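Local structure of glutathione synthetase-like effector 30 (Gpa-GSS30-apo) (Globodera pallida, 5OET) at residues Ala54-Asp68 / Met82-Ser94. The protein is a glutathione synthetase-like effector of a plant-parasitic nematode, probably descended from a housekeeping enzyme that joins glycine to gamma-glutamylcysteine at the expense of ATP. Residues are numbered along the deposited sequence; the frame is centred on the assembly and turned at random.
Sequences AKDWALSNGLVKFVD and MMTQFLPLSLYPS
Lys65 and Gln85 form a hydrogen-bonded pair of the antiparallel ladder between strands 64-67 and 83-86. Lys65 N reaches Gln85 O at 2.9 Å, and Gln85 N returns a bond to Lys65 O. Val67 and Met83 repeat this reciprocal pairing, whereas Val64-Phe86 and Phe66-Thr84 are the non-hydrogen-bonded pairs. A fifth bond, Leu87 N to Leu63 O at 3.1 Å, is less regular: the donor stands 41° out of the carbonyl plane, where Leu63 centres an inverse gamma turn. The two strands are successive, linked by the unmodelled residues 69-81; strand 83-90 also pairs with 454-459, so 64-67 extends a larger mixed sheet.

Apolar packing joins the end of helix 44-59 to residues 86-91. The Phe86 ring receives the aliphatic part of Lys55 over one face, a CH-pi contact with Lys55 CB 4.0 Å from the ring centroid and 13° off its normal. Leu59 CD2 comes to the ring's edge and lies 3.6 Å from Phe86 CB. A chi1 of 72° sets the ring between Phe86's own N and carbonyl carbon, turned to the helix. Farther along, Ala54 CB meets Leu91 CD1 at 3.8 Å. On the ladder, Leu87 CD2 lies across the Lys65 chain, 3.7 Å from Lys65 CD.

Polar ends turn elsewhere. Lys55 NZ bends back to a salt bridge with Asp56 OD1, and Asp56 OD2 pairs with Arg263 of the second subunit. Thr84 OG1 hydrogen-bonds Thr84 OG1 of that subunit.

Backbone bonds thus fix the strand register while hydrocarbon contacts seat the helix, beside the dimer interface.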
ATOM      1  N   ALA A  54      -7.902 -10.311   3.074  1.00 36.88           N
ATOM      2  CA  ALA A  54      -7.250  -9.451   4.070  1.00 37.50           C
ATOM      3  C   ALA A  54      -5.799  -9.243   3.693  1.00 37.28           C
ATOM      4  O   ALA A  54      -5.330  -8.113   3.622  1.00 38.02           O
ATOM      5  CB  ALA A  54      -7.344 -10.065   5.468  1.00 38.17           C
ATOM      6  N   LYS A  55      -5.113 -10.345   3.434  1.00 37.52           N
ATOM      7  CA  LYS A  55      -3.716 -10.320   3.023  1.00 38.83           C
ATOM      8  C   LYS A  55      -3.520  -9.467   1.754  1.00 37.95           C
ATOM      9  O   LYS A  55      -2.622  -8.648   1.716  1.00 37.06           O
ATOM     10  CB  LYS A  55      -3.155 -11.760   2.882  1.00 40.57           C
ATOM     11  CG  LYS A  55      -2.346 -12.070   1.634  1.00 42.26           C
ATOM     12  CD  LYS A  55      -2.530 -13.505   1.165  1.00 45.26           C
ATOM     13  CE  LYS A  55      -2.857 -13.579  -0.331  1.00 46.92           C
ATOM     14  NZ  LYS A  55      -1.784 -13.078  -1.219  1.00 48.70           N
ATOM     15  N   ASP A  56      -4.356  -9.641   0.736  1.00 37.18           N
ATOM     16  CA  ASP A  56      -4.237  -8.824  -0.473  1.00 37.55           C
ATOM     17  C   ASP A  56      -4.558  -7.353  -0.273  1.00 36.43           C
ATOM     18  O   ASP A  56      -4.032  -6.526  -0.982  1.00 36.00           O
ATOM     19  CB  ASP A  56      -5.083  -9.396  -1.610  1.00 39.70           C
ATOM     20  CG  ASP A  56      -4.473 -10.662  -2.215  1.00 42.06           C
ATOM     21  OD1 ASP A  56      -3.276 -10.912  -1.933  1.00 43.65           O
ATOM     22  OD2 ASP A  56      -5.184 -11.405  -2.950  1.00 43.04           O
ATOM     23  N   TRP A  57      -5.409  -7.020   0.687  1.00 36.80           N
ATOM     24  CA  TRP A  57      -5.607  -5.623   1.078  1.00 37.31           C
ATOM     25  C   TRP A  57      -4.341  -5.039   1.738  1.00 38.14           C
ATOM     26  O   TRP A  57      -3.978  -3.887   1.462  1.00 39.92           O
ATOM     27  CB  TRP A  57      -6.795  -5.483   2.021  1.00 36.91           C
ATOM     28  CG  TRP A  57      -7.271  -4.098   2.185  1.00 36.21           C
ATOM     29  CD1 TRP A  57      -8.309  -3.509   1.531  1.00 36.96           C
ATOM     30  CD2 TRP A  57      -6.754  -3.121   3.075  1.00 35.80           C
ATOM     31  NE1 TRP A  57      -8.457  -2.208   1.933  1.00 36.70           N
ATOM     32  CE2 TRP A  57      -7.519  -1.945   2.891  1.00 36.21           C
ATOM     33  CE3 TRP A  57      -5.711  -3.114   4.007  1.00 35.34           C
ATOM     34  CZ2 TRP A  57      -7.289  -0.794   3.618  1.00 36.20           C
ATOM     35  CZ3 TRP A  57      -5.463  -1.968   4.707  1.00 35.10           C
ATOM     36  CH2 TRP A  57      -6.247  -0.815   4.514  1.00 36.29           C
ATOM     37  N   ALA A  58      -3.690  -5.822   2.602  1.00 37.64           N
ATOM     38  CA  ALA A  58      -2.412  -5.450   3.217  1.00 37.33           C
ATOM     39  C   ALA A  58      -1.315  -5.166   2.197  1.00 36.79           C
ATOM     40  O   ALA A  58      -0.648  -4.138   2.270  1.00 38.01           O
ATOM     41  CB  ALA A  58      -1.957  -6.559   4.159  1.00 39.14           C
ATOM     42  N   LEU A  59      -1.159  -6.061   1.229  1.00 36.89           N
ATOM     43  CA  LEU A  59      -0.213  -5.882   0.117  1.00 36.99           C
ATOM     44  C   LEU A  59      -0.514  -4.671  -0.770  1.00 37.34           C
ATOM     45  O   LEU A  59       0.378  -4.147  -1.443  1.00 38.87           O
ATOM     46  CB  LEU A  59      -0.161  -7.147  -0.751  1.00 36.51           C
ATOM     47  CG  LEU A  59       0.377  -8.391  -0.055  1.00 36.56           C
ATOM     48  CD1 LEU A  59       0.184  -9.619  -0.939  1.00 37.18           C
ATOM     49  CD2 LEU A  59       1.833  -8.228   0.317  1.00 37.06           C
ATOM     50  N   SER A  60      -1.761  -4.231  -0.769  1.00 38.09           N
ATOM     51  CA  SER A  60      -2.191  -3.056  -1.520  1.00 38.75           C
ATOM     52  C   SER A  60      -2.129  -1.738  -0.740  1.00 38.27           C
ATOM     53  O   SER A  60      -2.403  -0.677  -1.298  1.00 39.63           O
ATOM     54  CB  SER A  60      -3.606  -3.306  -2.036  1.00 39.26           C
ATOM     55  OG  SER A  60      -3.617  -4.492  -2.840  1.00 40.74           O
ATOM     56  N   ASN A  61      -1.766  -1.787   0.539  1.00 38.15           N
ATOM     57  CA  ASN A  61      -1.862  -0.608   1.404  1.00 37.63           C
ATOM     58  C   ASN A  61      -0.722  -0.457   2.395  1.00 38.68           C
ATOM     59  O   ASN A  61      -0.905   0.115   3.461  1.00 39.07           O
ATOM     60  CB  ASN A  61      -3.191  -0.659   2.111  1.00 37.27           C
ATOM     61  CG  ASN A  61      -4.301  -0.328   1.183  1.00 37.56           C
ATOM     62  OD1 ASN A  61      -4.429   0.822   0.799  1.00 39.48           O
ATOM     63  ND2 ASN A  61      -5.046  -1.321   0.740  1.00 36.65           N
ATOM     64  N   GLY A  62       0.463  -0.945   2.025  1.00 39.03           N
ATOM     65  CA  GLY A  62       1.667  -0.679   2.785  1.00 39.07           C
ATOM     66  C   GLY A  62       1.888  -1.454   4.076  1.00 38.98           C
ATOM     67  O   GLY A  62       2.833  -1.153   4.818  1.00 36.61           O
ATOM     68  N   LEU A  63       1.067  -2.476   4.321  1.00 38.95           N
ATOM     69  CA  LEU A  63       1.239  -3.326   5.503  1.00 38.66           C
ATOM     70  C   LEU A  63       2.246  -4.396   5.154  1.00 37.74           C
ATOM     71  O   LEU A  63       1.923  -5.574   5.058  1.00 36.43           O
ATOM     72  CB  LEU A  63      -0.093  -3.911   5.957  1.00 39.16           C
ATOM     73  CG  LEU A  63      -1.047  -2.861   6.546  1.00 40.51           C
ATOM     74  CD1 LEU A  63      -2.383  -3.525   6.860  1.00 41.43           C
ATOM     75  CD2 LEU A  63      -0.444  -2.175   7.765  1.00 40.53           C
ATOM     76  N   VAL A  64       3.481  -3.943   4.977  1.00 36.56           N
ATOM     77  CA  VAL A  64       4.544  -4.742   4.415  1.00 37.79           C
ATOM     78  C   VAL A  64       5.860  -4.392   5.093  1.00 37.94           C
ATOM     79  O   VAL A  64       5.963  -3.342   5.754  1.00 38.25           O
ATOM     80  CB  VAL A  64       4.650  -4.568   2.856  1.00 38.77           C
ATOM     81  CG1 VAL A  64       3.499  -5.280   2.147  1.00 38.68           C
ATOM     82  CG2 VAL A  64       4.683  -3.099   2.425  1.00 38.81           C
ATOM     83  N   LYS A  65       6.840  -5.278   4.948  1.00 38.82           N
ATOM     84  CA  LYS A  65       8.224  -5.002   5.342  1.00 40.54           C
ATOM     85  C   LYS A  65       9.190  -5.551   4.291  1.00 40.39           C
ATOM     86  O   LYS A  65       8.846  -6.467   3.538  1.00 38.36           O
ATOM     87  CB  LYS A  65       8.531  -5.659   6.702  1.00 43.43           C
ATOM     88  CG  LYS A  65       8.679  -7.179   6.622  1.00 46.74           C
ATOM     89  CD  LYS A  65       8.527  -7.954   7.919  1.00 49.00           C
ATOM     90  CE  LYS A  65       9.491  -7.516   9.002  1.00 51.03           C
ATOM     91  NZ  LYS A  65       9.741  -8.648   9.947  1.00 53.27           N
ATOM     92  N   PHE A  66      10.420  -5.048   4.286  1.00 40.84           N
ATOM     93  CA  PHE A  66      11.471  -5.634   3.446  1.00 42.31           C
ATOM     94  C   PHE A  66      11.968  -6.976   4.021  1.00 44.33           C
ATOM     95  O   PHE A  66      12.083  -7.127   5.232  1.00 42.32           O
ATOM     96  CB  PHE A  66      12.626  -4.659   3.277  1.00 42.45           C
ATOM     97  CG  PHE A  66      12.285  -3.421   2.491  1.00 41.61           C
ATOM     98  CD1 PHE A  66      12.094  -3.494   1.099  1.00 41.80           C
ATOM     99  CD2 PHE A  66      12.188  -2.175   3.115  1.00 40.07           C
ATOM    100  CE1 PHE A  66      11.786  -2.356   0.353  1.00 40.98           C
ATOM    101  CE2 PHE A  66      11.883  -1.033   2.369  1.00 40.01           C
ATOM    102  CZ  PHE A  66      11.682  -1.124   0.989  1.00 40.21           C
ATOM    103  N   VAL A  67      12.222  -7.949   3.148  1.00 48.64           N
ATOM    104  CA  VAL A  67      12.779  -9.268   3.542  1.00 53.61           C
ATOM    105  C   VAL A  67      13.883  -9.702   2.557  1.00 57.58           C
ATOM    106  O   VAL A  67      13.945  -9.139   1.482  1.00 56.84           O
ATOM    107  CB  VAL A  67      11.657 -10.346   3.584  1.00 54.90           C
ATOM    108  CG1 VAL A  67      12.208 -11.713   4.003  1.00 56.21           C
ATOM    109  CG2 VAL A  67      10.521  -9.928   4.512  1.00 54.11           C
ATOM    110  N   ASP A  68      14.737 -10.681   2.914  1.00 64.76           N
ATOM    111  CA  ASP A  68      15.632 -11.454   1.966  1.00 70.13           C
ATOM    112  C   ASP A  68      17.009 -10.774   1.832  1.00 73.16           C
ATOM    113  O   ASP A  68      17.443 -10.041   2.726  1.00 75.08           O
ATOM    114  CB  ASP A  68      14.987 -11.672   0.560  1.00 72.00           C
ATOM    115  CG  ASP A  68      15.510 -12.906  -0.206  1.00 75.42           C
ATOM    116  OD1 ASP A  68      16.610 -13.450   0.063  1.00 79.87           O
ATOM    117  OD2 ASP A  68      14.798 -13.313  -1.142  1.00 73.40           O
ATOM    118  N   MET A  82      16.318  -8.330  -2.224  1.00 65.14           N
ATOM    119  CA  MET A  82      15.392  -7.760  -1.235  1.00 66.74           C
ATOM    120  C   MET A  82      13.960  -7.437  -1.764  1.00 62.40           C
ATOM    121  O   MET A  82      13.783  -6.587  -2.629  1.00 61.99           O
ATOM    122  CB  MET A  82      15.999  -6.490  -0.636  1.00 70.63           C
ATOM    123  CG  MET A  82      15.494  -6.152   0.767  1.00 73.24           C
ATOM    124  SD  MET A  82      16.389  -6.946   2.135  1.00 80.66           S
ATOM    125  CE  MET A  82      18.048  -6.255   2.054  1.00 80.45           C
ATOM    126  N   MET A  83      12.942  -8.092  -1.208  1.00 58.94           N
ATOM    127  CA  MET A  83      11.549  -7.932  -1.660  1.00 55.41           C
ATOM    128  C   MET A  83      10.666  -7.474  -0.516  1.00 49.77           C
ATOM    129  O   MET A  83      11.158  -7.105   0.535  1.00 47.56           O
ATOM    130  CB  MET A  83      11.033  -9.255  -2.239  1.00 57.10           C
ATOM    131  CG  MET A  83      11.987  -9.871  -3.248  1.00 60.45           C
ATOM    132  SD  MET A  83      11.143 -10.863  -4.491  1.00 62.80           S
ATOM    133  CE  MET A  83      12.519 -11.767  -5.197  1.00 65.92           C
ATOM    134  N   THR A  84       9.359  -7.467  -0.726  1.00 46.91           N
ATOM    135  CA  THR A  84       8.443  -7.173   0.352  1.00 45.15           C
ATOM    136  C   THR A  84       7.470  -8.315   0.618  1.00 43.48           C
ATOM    137  O   THR A  84       7.130  -9.092  -0.277  1.00 41.42           O
ATOM    138  CB  THR A  84       7.653  -5.879   0.111  1.00 44.80           C
ATOM    139  OG1 THR A  84       7.019  -5.932  -1.164  1.00 46.07           O
ATOM    140  CG2 THR A  84       8.561  -4.679   0.179  1.00 44.93           C
ATOM    141  N   GLN A  85       7.041  -8.366   1.883  1.00 42.46           N
ATOM    142  CA  GLN A  85       6.132  -9.374   2.412  1.00 42.23           C
ATOM    143  C   GLN A  85       5.149  -8.693   3.346  1.00 40.33           C
ATOM    144  O   GLN A  85       5.520  -7.720   3.986  1.00 39.03           O
ATOM    145  CB  GLN A  85       6.908 -10.459   3.174  1.00 42.85           C
ATOM    146  CG  GLN A  85       6.100 -11.704   3.480  1.00 43.92           C
ATOM    147  CD  GLN A  85       5.477 -12.310   2.232  1.00 45.62           C
ATOM    148  OE1 GLN A  85       4.372 -11.911   1.804  1.00 45.93           O
ATOM    149  NE2 GLN A  85       6.177 -13.283   1.635  1.00 47.80           N
ATOM    150  N   PHE A  86       3.913  -9.197   3.422  1.00 39.46           N
ATOM    151  CA  PHE A  86       2.899  -8.581   4.289  1.00 39.47           C
ATOM    152  C   PHE A  86       3.172  -8.948   5.737  1.00 39.51           C
ATOM    153  O   PHE A  86       3.849  -9.944   6.013  1.00 38.65           O
ATOM    154  CB  PHE A  86       1.436  -8.890   3.880  1.00 39.63           C
ATOM    155  CG  PHE A  86       0.990 -10.310   4.156  1.00 41.21           C
ATOM    156  CD1 PHE A  86       1.220 -11.330   3.215  1.00 42.13           C
ATOM    157  CD2 PHE A  86       0.330 -10.629   5.331  1.00 40.20           C
ATOM    158  CE1 PHE A  86       0.825 -12.629   3.471  1.00 42.45           C
ATOM    159  CE2 PHE A  86      -0.065 -11.919   5.581  1.00 40.98           C
ATOM    160  CZ  PHE A  86       0.180 -12.923   4.660  1.00 42.34           C
ATOM    161  N   LEU A  87       2.663  -8.118   6.641  1.00 38.87           N
ATOM    162  CA  LEU A  87       2.889  -8.288   8.067  1.00 39.53           C
ATOM    163  C   LEU A  87       1.831  -9.223   8.640  1.00 40.47           C
ATOM    164  O   LEU A  87       0.651  -9.054   8.358  1.00 41.69           O
ATOM    165  CB  LEU A  87       2.804  -6.936   8.762  1.00 38.99           C
ATOM    166  CG  LEU A  87       3.872  -5.896   8.383  1.00 38.62           C
ATOM    167  CD1 LEU A  87       3.556  -4.541   9.010  1.00 37.58           C
ATOM    168  CD2 LEU A  87       5.266  -6.345   8.775  1.00 37.94           C
ATOM    169  N   PRO A  88       2.232 -10.204   9.458  1.00 41.64           N
ATOM    170  CA  PRO A  88       1.194 -11.078   9.992  1.00 42.64           C
ATOM    171  C   PRO A  88       0.157 -10.319  10.843  1.00 41.98           C
ATOM    172  O   PRO A  88       0.499  -9.415  11.594  1.00 41.59           O
ATOM    173  CB  PRO A  88       1.987 -12.089  10.824  1.00 43.52           C
ATOM    174  CG  PRO A  88       3.205 -11.350  11.224  1.00 43.50           C
ATOM    175  CD  PRO A  88       3.550 -10.547  10.004  1.00 42.47           C
ATOM    176  N   LEU A  89      -1.092 -10.731  10.701  1.00 42.05           N
ATOM    177  CA  LEU A  89      -2.249 -10.006  11.188  1.00 42.83           C
ATOM    178  C   LEU A  89      -3.314 -10.976  11.686  1.00 42.50           C
ATOM    179  O   LEU A  89      -3.366 -12.147  11.288  1.00 43.75           O
ATOM    180  CB  LEU A  89      -2.825  -9.147  10.067  1.00 44.63           C
ATOM    181  CG  LEU A  89      -3.245  -9.867   8.756  1.00 46.92           C
ATOM    182  CD1 LEU A  89      -4.740 -10.131   8.708  1.00 48.60           C
ATOM    183  CD2 LEU A  89      -2.858  -9.086   7.505  1.00 47.41           C
ATOM    184  N   SER A  90      -4.146 -10.494  12.587  1.00 41.21           N
ATOM    185  CA  SER A  90      -5.320 -11.232  12.982  1.00 42.20           C
ATOM    186  C   SER A  90      -6.362 -10.894  11.929  1.00 41.73           C
ATOM    187  O   SER A  90      -6.363  -9.765  11.401  1.00 40.65           O
ATOM    188  CB  SER A  90      -5.787 -10.809  14.366  1.00 42.67           C
ATOM    189  OG  SER A  90      -6.085  -9.430  14.370  1.00 42.00           O
ATOM    190  N   LEU A  91      -7.224 -11.858  11.608  1.00 40.83           N
ATOM    191  CA  LEU A  91      -8.208 -11.668  10.554  1.00 40.62           C
ATOM    192  C   LEU A  91      -9.267 -10.641  10.961  1.00 41.07           C
ATOM    193  O   LEU A  91      -9.698  -9.810  10.137  1.00 41.15           O
ATOM    194  CB  LEU A  91      -8.881 -12.991  10.203  1.00 42.07           C
ATOM    195  CG  LEU A  91      -9.828 -13.017   8.988  1.00 42.22           C
ATOM    196  CD1 LEU A  91      -9.179 -12.535   7.712  1.00 42.09           C
ATOM    197  CD2 LEU A  91     -10.347 -14.419   8.758  1.00 43.57           C
ATOM    198  N   TYR A  92      -9.665 -10.701  12.228  1.00 40.49           N
ATOM    199  CA  TYR A  92     -10.707  -9.863  12.763  1.00 41.53           C
ATOM    200  C   TYR A  92     -10.174  -9.189  14.002  1.00 41.85           C
ATOM    201  O   TYR A  92      -9.215  -9.678  14.624  1.00 41.46           O
ATOM    202  CB  TYR A  92     -11.954 -10.702  13.093  1.00 44.46           C
ATOM    203  CG  TYR A  92     -12.731 -11.124  11.864  1.00 45.83           C
ATOM    204  CD1 TYR A  92     -13.468 -10.193  11.142  1.00 46.12           C
ATOM    205  CD2 TYR A  92     -12.703 -12.450  11.408  1.00 48.52           C
ATOM    206  CE1 TYR A  92     -14.161 -10.557   9.999  1.00 47.36           C
ATOM    207  CE2 TYR A  92     -13.404 -12.836  10.254  1.00 49.46           C
ATOM    208  CZ  TYR A  92     -14.133 -11.875   9.549  1.00 49.21           C
ATOM    209  OH  TYR A  92     -14.849 -12.206   8.415  1.00 49.38           O
ATOM    210  N   PRO A  93     -10.777  -8.052  14.374  1.00 42.66           N
ATOM    211  CA  PRO A  93     -10.293  -7.362  15.559  1.00 43.35           C
ATOM    212  C   PRO A  93     -10.652  -8.154  16.804  1.00 45.09           C
ATOM    213  O   PRO A  93     -11.721  -8.745  16.863  1.00 46.20           O
ATOM    214  CB  PRO A  93     -10.994  -5.999  15.500  1.00 43.24           C
ATOM    215  CG  PRO A  93     -12.143  -6.165  14.583  1.00 43.37           C
ATOM    216  CD  PRO A  93     -11.891  -7.353  13.717  1.00 42.83           C
ATOM    217  N   SER A  94      -9.731  -8.224  17.753  1.00 47.02           N
ATOM    218  CA  SER A  94      -9.933  -9.005  18.978  1.00 49.27           C
ATOM    219  C   SER A  94     -10.763  -8.166  19.939  1.00 49.89           C
ATOM    220  O   SER A  94     -10.594  -6.946  19.977  1.00 48.24           O
ATOM    221  CB  SER A  94      -8.595  -9.371  19.625  1.00 49.96           C
ATOM    222  OG  SER A  94      -7.893 -10.337  18.847  1.00 51.05           O
TER